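Local coordinates for protein ZmpA Glycopeptidase (Clostridium perfringens, PDB 6XSX) that forms the M60 metallopeptidase module of a larger, multidomain bacterial glycopeptidase, and probably cleaves the protein backbone of glycosylated substrates, at residues 53-57 / 172-176; 162-166 / 192-196. All blocks are in the same frame, centred on the assembly; numbering follows the deposited sequence.

Contact 1: residues 53-57 / 172-176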
ATOM      1  N   TYR A  53     -16.369 -16.839  17.467  1.00 18.36           N
ATOM      2  CA  TYR A  53     -16.382 -17.035  18.909  1.00 18.88           C
ATOM      3  C   TYR A  53     -15.470 -16.052  19.637  1.00 19.50           C
ATOM      4  O   TYR A  53     -14.339 -15.806  19.216  1.00 19.01           O
ATOM      5  CB  TYR A  53     -15.961 -18.453  19.295  1.00 20.30           C
ATOM      6  CG  TYR A  53     -16.950 -19.515  18.885  1.00 20.98           C
ATOM      7  CD1 TYR A  53     -18.281 -19.450  19.283  1.00 22.13           C
ATOM      8  CD2 TYR A  53     -16.553 -20.580  18.093  1.00 21.20           C
ATOM      9  CE1 TYR A  53     -19.197 -20.419  18.895  1.00 24.35           C
ATOM     10  CE2 TYR A  53     -17.455 -21.558  17.699  1.00 22.62           C
ATOM     11  CZ  TYR A  53     -18.779 -21.472  18.094  1.00 23.69           C
ATOM     12  OH  TYR A  53     -19.666 -22.434  17.712  1.00 26.68           O
ATOM     13  N   ALA A  54     -15.988 -15.549  20.765  1.00 18.53           N
ATOM     14  CA  ALA A  54     -15.262 -14.718  21.709  1.00 19.89           C
ATOM     15  C   ALA A  54     -14.994 -15.515  22.979  1.00 18.99           C
ATOM     16  O   ALA A  54     -15.800 -16.361  23.359  1.00 20.27           O
ATOM     17  CB  ALA A  54     -16.054 -13.473  22.028  1.00 18.19           C
ATOM     18  N   VAL A  55     -13.867 -15.210  23.629  1.00 17.76           N
ATOM     19  CA  VAL A  55     -13.507 -15.820  24.899  1.00 17.48           C
ATOM     20  C   VAL A  55     -12.885 -14.760  25.808  1.00 17.70           C
ATOM     21  O   VAL A  55     -12.400 -13.731  25.332  1.00 18.13           O
ATOM     22  CB  VAL A  55     -12.545 -17.011  24.692  1.00 17.15           C
ATOM     23  CG1 VAL A  55     -13.261 -18.227  24.113  1.00 17.60           C
ATOM     24  CG2 VAL A  55     -11.355 -16.626  23.818  1.00 17.28           C
ATOM     25  N   LYS A  56     -12.917 -15.045  27.116  1.00 17.36           N
ATOM     26  CA  LYS A  56     -12.218 -14.296  28.143  1.00 17.53           C
ATOM     27  C   LYS A  56     -10.931 -15.036  28.490  1.00 18.42           C
ATOM     28  O   LYS A  56     -10.938 -16.262  28.586  1.00 17.46           O
ATOM     29  CB  LYS A  56     -13.074 -14.230  29.415  1.00 17.73           C
ATOM     30  CG  LYS A  56     -14.420 -13.547  29.257  1.00 17.40           C
ATOM     31  CD  LYS A  56     -15.264 -13.579  30.509  1.00 18.73           C
ATOM     32  CE  LYS A  56     -16.631 -12.967  30.267  1.00 19.40           C
ATOM     33  NZ  LYS A  56     -17.384 -12.778  31.530  1.00 19.08           N
ATOM     34  N   SER A  57      -9.841 -14.281  28.712  1.00 18.06           N
ATOM     35  CA  SER A  57      -8.610 -14.867  29.214  1.00 19.02           C
ATOM     36  C   SER A  57      -8.920 -15.658  30.483  1.00 19.44           C
ATOM     37  O   SER A  57      -9.673 -15.188  31.327  1.00 19.54           O
ATOM     38  CB  SER A  57      -7.540 -13.815  29.444  1.00 19.41           C
ATOM     39  OG  SER A  57      -6.973 -13.386  28.197  1.00 20.60           O
ATOM     40  N   ASP A 172     -21.795  -7.281  30.661  1.00 27.73           N
ATOM     41  CA  ASP A 172     -20.589  -8.027  30.999  1.00 26.42           C
ATOM     42  C   ASP A 172     -19.379  -7.353  30.352  1.00 26.12           C
ATOM     43  O   ASP A 172     -19.002  -7.689  29.222  1.00 24.89           O
ATOM     44  CB  ASP A 172     -20.699  -9.508  30.627  1.00 25.33           C
ATOM     45  CG  ASP A 172     -19.515 -10.338  31.104  1.00 27.34           C
ATOM     46  OD1 ASP A 172     -18.590  -9.761  31.719  1.00 28.22           O
ATOM     47  OD2 ASP A 172     -19.512 -11.556  30.850  1.00 27.70           O
ATOM     48  N   PRO A 173     -18.754  -6.376  31.051  1.00 25.13           N
ATOM     49  CA  PRO A 173     -17.587  -5.657  30.535  1.00 25.41           C
ATOM     50  C   PRO A 173     -16.299  -6.477  30.423  1.00 24.64           C
ATOM     51  O   PRO A 173     -15.304  -5.970  29.905  1.00 25.04           O
ATOM     52  CB  PRO A 173     -17.374  -4.517  31.559  1.00 25.34           C
ATOM     53  CG  PRO A 173     -18.674  -4.439  32.330  1.00 24.95           C
ATOM     54  CD  PRO A 173     -19.173  -5.870  32.371  1.00 25.44           C
ATOM     55  N   GLN A 174     -16.317  -7.728  30.909  1.00 23.67           N
ATOM     56  CA  GLN A 174     -15.178  -8.628  30.781  1.00 24.17           C
ATOM     57  C   GLN A 174     -15.104  -9.208  29.366  1.00 23.39           C
ATOM     58  O   GLN A 174     -14.087  -9.816  29.018  1.00 22.19           O
ATOM     59  CB  GLN A 174     -15.290  -9.835  31.719  1.00 26.55           C
ATOM     60  CG  GLN A 174     -15.046  -9.559  33.199  1.00 30.70           C
ATOM     61  CD  GLN A 174     -15.372 -10.769  34.055  1.00 35.55           C
ATOM     62  OE1 GLN A 174     -16.093 -11.690  33.648  1.00 34.92           O
ATOM     63  NE2 GLN A 174     -14.854 -10.774  35.275  1.00 35.95           N
ATOM     64  N   LEU A 175     -16.202  -9.098  28.595  1.00 21.42           N
ATOM     65  CA  LEU A 175     -16.240  -9.572  27.212  1.00 21.61           C
ATOM     66  C   LEU A 175     -15.404  -8.655  26.319  1.00 20.49           C
ATOM     67  O   LEU A 175     -15.283  -7.470  26.606  1.00 21.00           O
ATOM     68  CB  LEU A 175     -17.690  -9.585  26.710  1.00 21.22           C
ATOM     69  CG  LEU A 175     -18.575 -10.719  27.222  1.00 21.53           C
ATOM     70  CD1 LEU A 175     -20.020 -10.477  26.811  1.00 22.14           C
ATOM     71  CD2 LEU A 175     -18.105 -12.067  26.693  1.00 21.08           C
ATOM     72  N   PRO A 176     -14.838  -9.135  25.179  1.00 20.31           N
ATOM     73  CA  PRO A 176     -14.078  -8.259  24.284  1.00 18.78           C
ATOM     74  C   PRO A 176     -15.019  -7.344  23.493  1.00 18.48           C
ATOM     75  O   PRO A 176     -16.059  -7.788  23.011  1.00 18.04           O
ATOM     76  CB  PRO A 176     -13.396  -9.256  23.338  1.00 18.41           C
ATOM     77  CG  PRO A 176     -14.395 -10.384  23.248  1.00 18.66           C
ATOM     78  CD  PRO A 176     -14.954 -10.509  24.658  1.00 18.60           C
TER

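Contact 2: residues 162-166 / 192-196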
ATOM      1  N   LEU A 162     -24.934  -6.768  16.126  1.00 22.47           N
ATOM      2  CA  LEU A 162     -24.137  -5.707  16.721  1.00 22.62           C
ATOM      3  C   LEU A 162     -24.919  -5.016  17.838  1.00 22.44           C
ATOM      4  O   LEU A 162     -24.364  -4.753  18.903  1.00 21.44           O
ATOM      5  CB  LEU A 162     -23.719  -4.707  15.638  1.00 23.62           C
ATOM      6  CG  LEU A 162     -22.260  -4.774  15.182  1.00 24.28           C
ATOM      7  CD1 LEU A 162     -21.965  -3.641  14.225  1.00 25.92           C
ATOM      8  CD2 LEU A 162     -21.303  -4.692  16.360  1.00 23.68           C
ATOM      9  N   GLU A 163     -26.205  -4.720  17.585  1.00 23.39           N
ATOM     10  CA  GLU A 163     -27.063  -4.095  18.583  1.00 23.91           C
ATOM     11  C   GLU A 163     -27.120  -4.981  19.826  1.00 23.79           C
ATOM     12  O   GLU A 163     -26.986  -4.490  20.938  1.00 24.41           O
ATOM     13  CB  GLU A 163     -28.462  -3.796  18.030  1.00 24.21           C
ATOM     14  CG  GLU A 163     -28.504  -2.676  16.995  1.00 25.65           C
ATOM     15  CD  GLU A 163     -28.481  -1.247  17.517  1.00 26.27           C
ATOM     16  OE1 GLU A 163     -28.359  -1.059  18.743  1.00 26.45           O
ATOM     17  OE2 GLU A 163     -28.588  -0.311  16.687  1.00 29.67           O
ATOM     18  N   GLU A 164     -27.273  -6.295  19.632  1.00 25.76           N
ATOM     19  CA  GLU A 164     -27.448  -7.201  20.759  1.00 27.81           C
ATOM     20  C   GLU A 164     -26.161  -7.284  21.575  1.00 26.02           C
ATOM     21  O   GLU A 164     -26.214  -7.356  22.802  1.00 26.19           O
ATOM     22  CB  GLU A 164     -27.822  -8.602  20.278  1.00 31.86           C
ATOM     23  CG  GLU A 164     -29.105  -8.641  19.479  1.00 38.45           C
ATOM     24  CD  GLU A 164     -30.212  -9.362  20.211  1.00 45.30           C
ATOM     25  OE1 GLU A 164     -30.615  -8.874  21.295  1.00 45.93           O
ATOM     26  OE2 GLU A 164     -30.635 -10.431  19.714  1.00 48.08           O
ATOM     27  N   TYR A 165     -25.013  -7.283  20.879  1.00 23.99           N
ATOM     28  CA  TYR A 165     -23.735  -7.552  21.526  1.00 22.35           C
ATOM     29  C   TYR A 165     -23.259  -6.329  22.301  1.00 21.46           C
ATOM     30  O   TYR A 165     -22.674  -6.465  23.376  1.00 21.83           O
ATOM     31  CB  TYR A 165     -22.677  -8.031  20.524  1.00 20.66           C
ATOM     32  CG  TYR A 165     -21.387  -8.494  21.160  1.00 20.38           C
ATOM     33  CD1 TYR A 165     -21.246  -9.796  21.632  1.00 19.38           C
ATOM     34  CD2 TYR A 165     -20.311  -7.628  21.310  1.00 19.71           C
ATOM     35  CE1 TYR A 165     -20.070 -10.229  22.228  1.00 19.14           C
ATOM     36  CE2 TYR A 165     -19.120  -8.048  21.886  1.00 19.49           C
ATOM     37  CZ  TYR A 165     -19.000  -9.354  22.341  1.00 19.73           C
ATOM     38  OH  TYR A 165     -17.839  -9.761  22.926  1.00 19.91           O
ATOM     39  N   VAL A 166     -23.496  -5.138  21.739  1.00 21.75           N
ATOM     40  CA  VAL A 166     -23.163  -3.906  22.433  1.00 23.00           C
ATOM     41  C   VAL A 166     -23.949  -3.847  23.751  1.00 24.86           C
ATOM     42  O   VAL A 166     -23.409  -3.448  24.789  1.00 23.54           O
ATOM     43  CB  VAL A 166     -23.380  -2.673  21.533  1.00 22.77           C
ATOM     44  CG1 VAL A 166     -23.248  -1.367  22.303  1.00 21.64           C
ATOM     45  CG2 VAL A 166     -22.429  -2.690  20.337  1.00 22.33           C
ATOM     46  N   ALA A 192     -16.793  -3.322  18.618  1.00 16.97           N
ATOM     47  CA  ALA A 192     -18.216  -3.433  18.317  1.00 17.78           C
ATOM     48  C   ALA A 192     -18.918  -2.086  18.520  1.00 18.61           C
ATOM     49  O   ALA A 192     -19.784  -1.711  17.730  1.00 18.51           O
ATOM     50  CB  ALA A 192     -18.846  -4.518  19.158  1.00 16.60           C
ATOM     51  N   THR A 193     -18.534  -1.375  19.585  1.00 18.91           N
ATOM     52  CA  THR A 193     -19.168  -0.124  19.967  1.00 21.06           C
ATOM     53  C   THR A 193     -18.940   0.932  18.886  1.00 22.15           C
ATOM     54  O   THR A 193     -19.869   1.656  18.513  1.00 21.66           O
ATOM     55  CB  THR A 193     -18.720   0.341  21.359  1.00 20.80           C
ATOM     56  OG1 THR A 193     -17.300   0.429  21.318  1.00 22.02           O
ATOM     57  CG2 THR A 193     -19.124  -0.610  22.468  1.00 20.48           C
ATOM     58  N   TYR A 194     -17.706   0.994  18.372  1.00 21.90           N
ATOM     59  CA  TYR A 194     -17.385   1.933  17.308  1.00 21.31           C
ATOM     60  C   TYR A 194     -18.071   1.519  16.006  1.00 21.64           C
ATOM     61  O   TYR A 194     -18.677   2.351  15.331  1.00 20.53           O
ATOM     62  CB  TYR A 194     -15.869   2.076  17.143  1.00 22.11           C
ATOM     63  CG  TYR A 194     -15.479   3.158  16.170  1.00 22.17           C
ATOM     64  CD1 TYR A 194     -15.675   2.994  14.806  1.00 21.46           C
ATOM     65  CD2 TYR A 194     -14.935   4.352  16.613  1.00 22.14           C
ATOM     66  CE1 TYR A 194     -15.337   3.988  13.906  1.00 20.78           C
ATOM     67  CE2 TYR A 194     -14.583   5.354  15.723  1.00 21.63           C
ATOM     68  CZ  TYR A 194     -14.785   5.168  14.365  1.00 21.88           C
ATOM     69  OH  TYR A 194     -14.452   6.152  13.475  1.00 22.41           O
ATOM     70  N   ALA A 195     -17.970   0.231  15.654  1.00 20.65           N
ATOM     71  CA  ALA A 195     -18.549  -0.268  14.416  1.00 20.43           C
ATOM     72  C   ALA A 195     -20.035   0.076  14.338  1.00 20.94           C
ATOM     73  O   ALA A 195     -20.510   0.527  13.299  1.00 21.05           O
ATOM     74  CB  ALA A 195     -18.325  -1.756  14.289  1.00 19.36           C
ATOM     75  N   LEU A 196     -20.770  -0.145  15.438  1.00 22.29           N
ATOM     76  CA  LEU A 196     -22.216   0.031  15.408  1.00 23.71           C
ATOM     77  C   LEU A 196     -22.563   1.507  15.188  1.00 23.89           C
ATOM     78  O   LEU A 196     -23.436   1.817  14.380  1.00 24.32           O
ATOM     79  CB  LEU A 196     -22.849  -0.543  16.682  1.00 22.53           C
ATOM     80  CG  LEU A 196     -24.345  -0.264  16.849  1.00 24.13           C
ATOM     81  CD1 LEU A 196     -25.165  -0.867  15.707  1.00 23.68           C
ATOM     82  CD2 LEU A 196     -24.846  -0.780  18.188  1.00 23.54           C
TER

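Contact 1: residues 53-57 / 172-176
Lys-56, the last residue of its strand, reaches across to the turn formed by Asp-172 to Leu-175, where Asp-172 and Gln-174 share its ammonium group. Its CG lies anti to the carbonyl carbon (chi1 -61°), and the chain beyond is fully extended, which carries the tip to the turn. Lys-56 CG passes the backbone O of Gln-174 at 3.8 Å. Lys-56 CD then lies 3.9 Å from Gln-174 CB, the two side chains crossing at about a right angle. Lys-56 CE packs against the CD2 methyl of Leu-175 at 4.0 Å, so the aliphatic stem has an apolar partner just before the charge. At the tip, Lys-56 NZ makes a salt bridge to Asp-172 OD2, using the syn lone pair; the modelled separation, 2.5 Å, is very short and its exact value is doubtful. Lys-56 NZ also donates to Gln-174 OE1 at 2.7 Å, in the carbonyl plane with a C=O...N angle of 146°. The two acceptors are placed by the type I turn. Asp-172 OD1 takes the backbone N-H of Gln-174 from above the carboxylate plane, an Asx turn, leaving OD2 for the lysine. Further back along the strand, Ala-54 CB meets the ring of Pro-176 at CG, 3.7 Å away. The turn follows helix 155-171, into whose Leu-168 and Leu-169 Leu-175 packs. Strand 49-56 runs between strands 117-123 and 143-149 in the mixed sheet, so this contact fastens the loop leaving the helix to the end of that strand.

Contact 2: residues 162-166 / 192-196
Ala-192 opens helix 192-202 with its CB 3.7 Å from Leu-162 CD2, and the same methyl approaches the Tyr-165 ring obliquely at CD2. Its carbonyl O, which accepts the helical bond from Leu-196 N, is also brushed by Leu-162 CD2 and Val-166 CG2. Next, Thr-193 offers its CG2 methyl to Val-166 CG1 at 4.2 Å, while its OG1 is hydrogen-bonded to Asp-177. Ala-195 adds a lighter touch, CB to Leu-162 CD1. Leu-196 does the most: with CG anti to the backbone N (chi1 173°), its branches reach over to helix 155-171, while Leu-162 CD1 packs on Leu-196 CA, 3.9 Å away. Leu-196 CD2 lies 3.8 Å from Val-166 CG2, and both leucine methyls sit against the Glu-163 carboxylate, Leu-196 CD2 being 3.6 Å from Glu-163 OE1. Glu-163 curls back over the leucine by a bend at chi2 (-80°) and salt-bridges Lys-200 through OE2, so this apolar interface is edged by a charge pair. The segment axes come within 9.6 Å and run roughly antiparallel, at 141°. On the inner side Leu-162 and Ala-195 rest on Phe-179 of strand 179-182, and Leu-162 also meets Pro-146 of strand 143-149: two helices packed side by side on the mixed sheet.

In the fold
Of the four segments, 53-57 on strand 49-56 comes first along the chain; contact 1 then closes a loop of 114 residues when the chain returns at 172-176. Helix 155-171, lying within that loop, supplies the first half of contact 2, whose own loop of 25 residues closes at 192-196. The segments therefore alternate and the contacts cross. They meet directly where Tyr-165 OH probably hydrogen-bonds Pro-176 O, 2.7 Å away. The helix is the link of a beta-alpha-beta crossover between parallel neighbours 143-149 and 179-182: contact 1 ties its exit to strand 49-56, and contact 2 pairs it with helix 192-202, which follows strand 186-190.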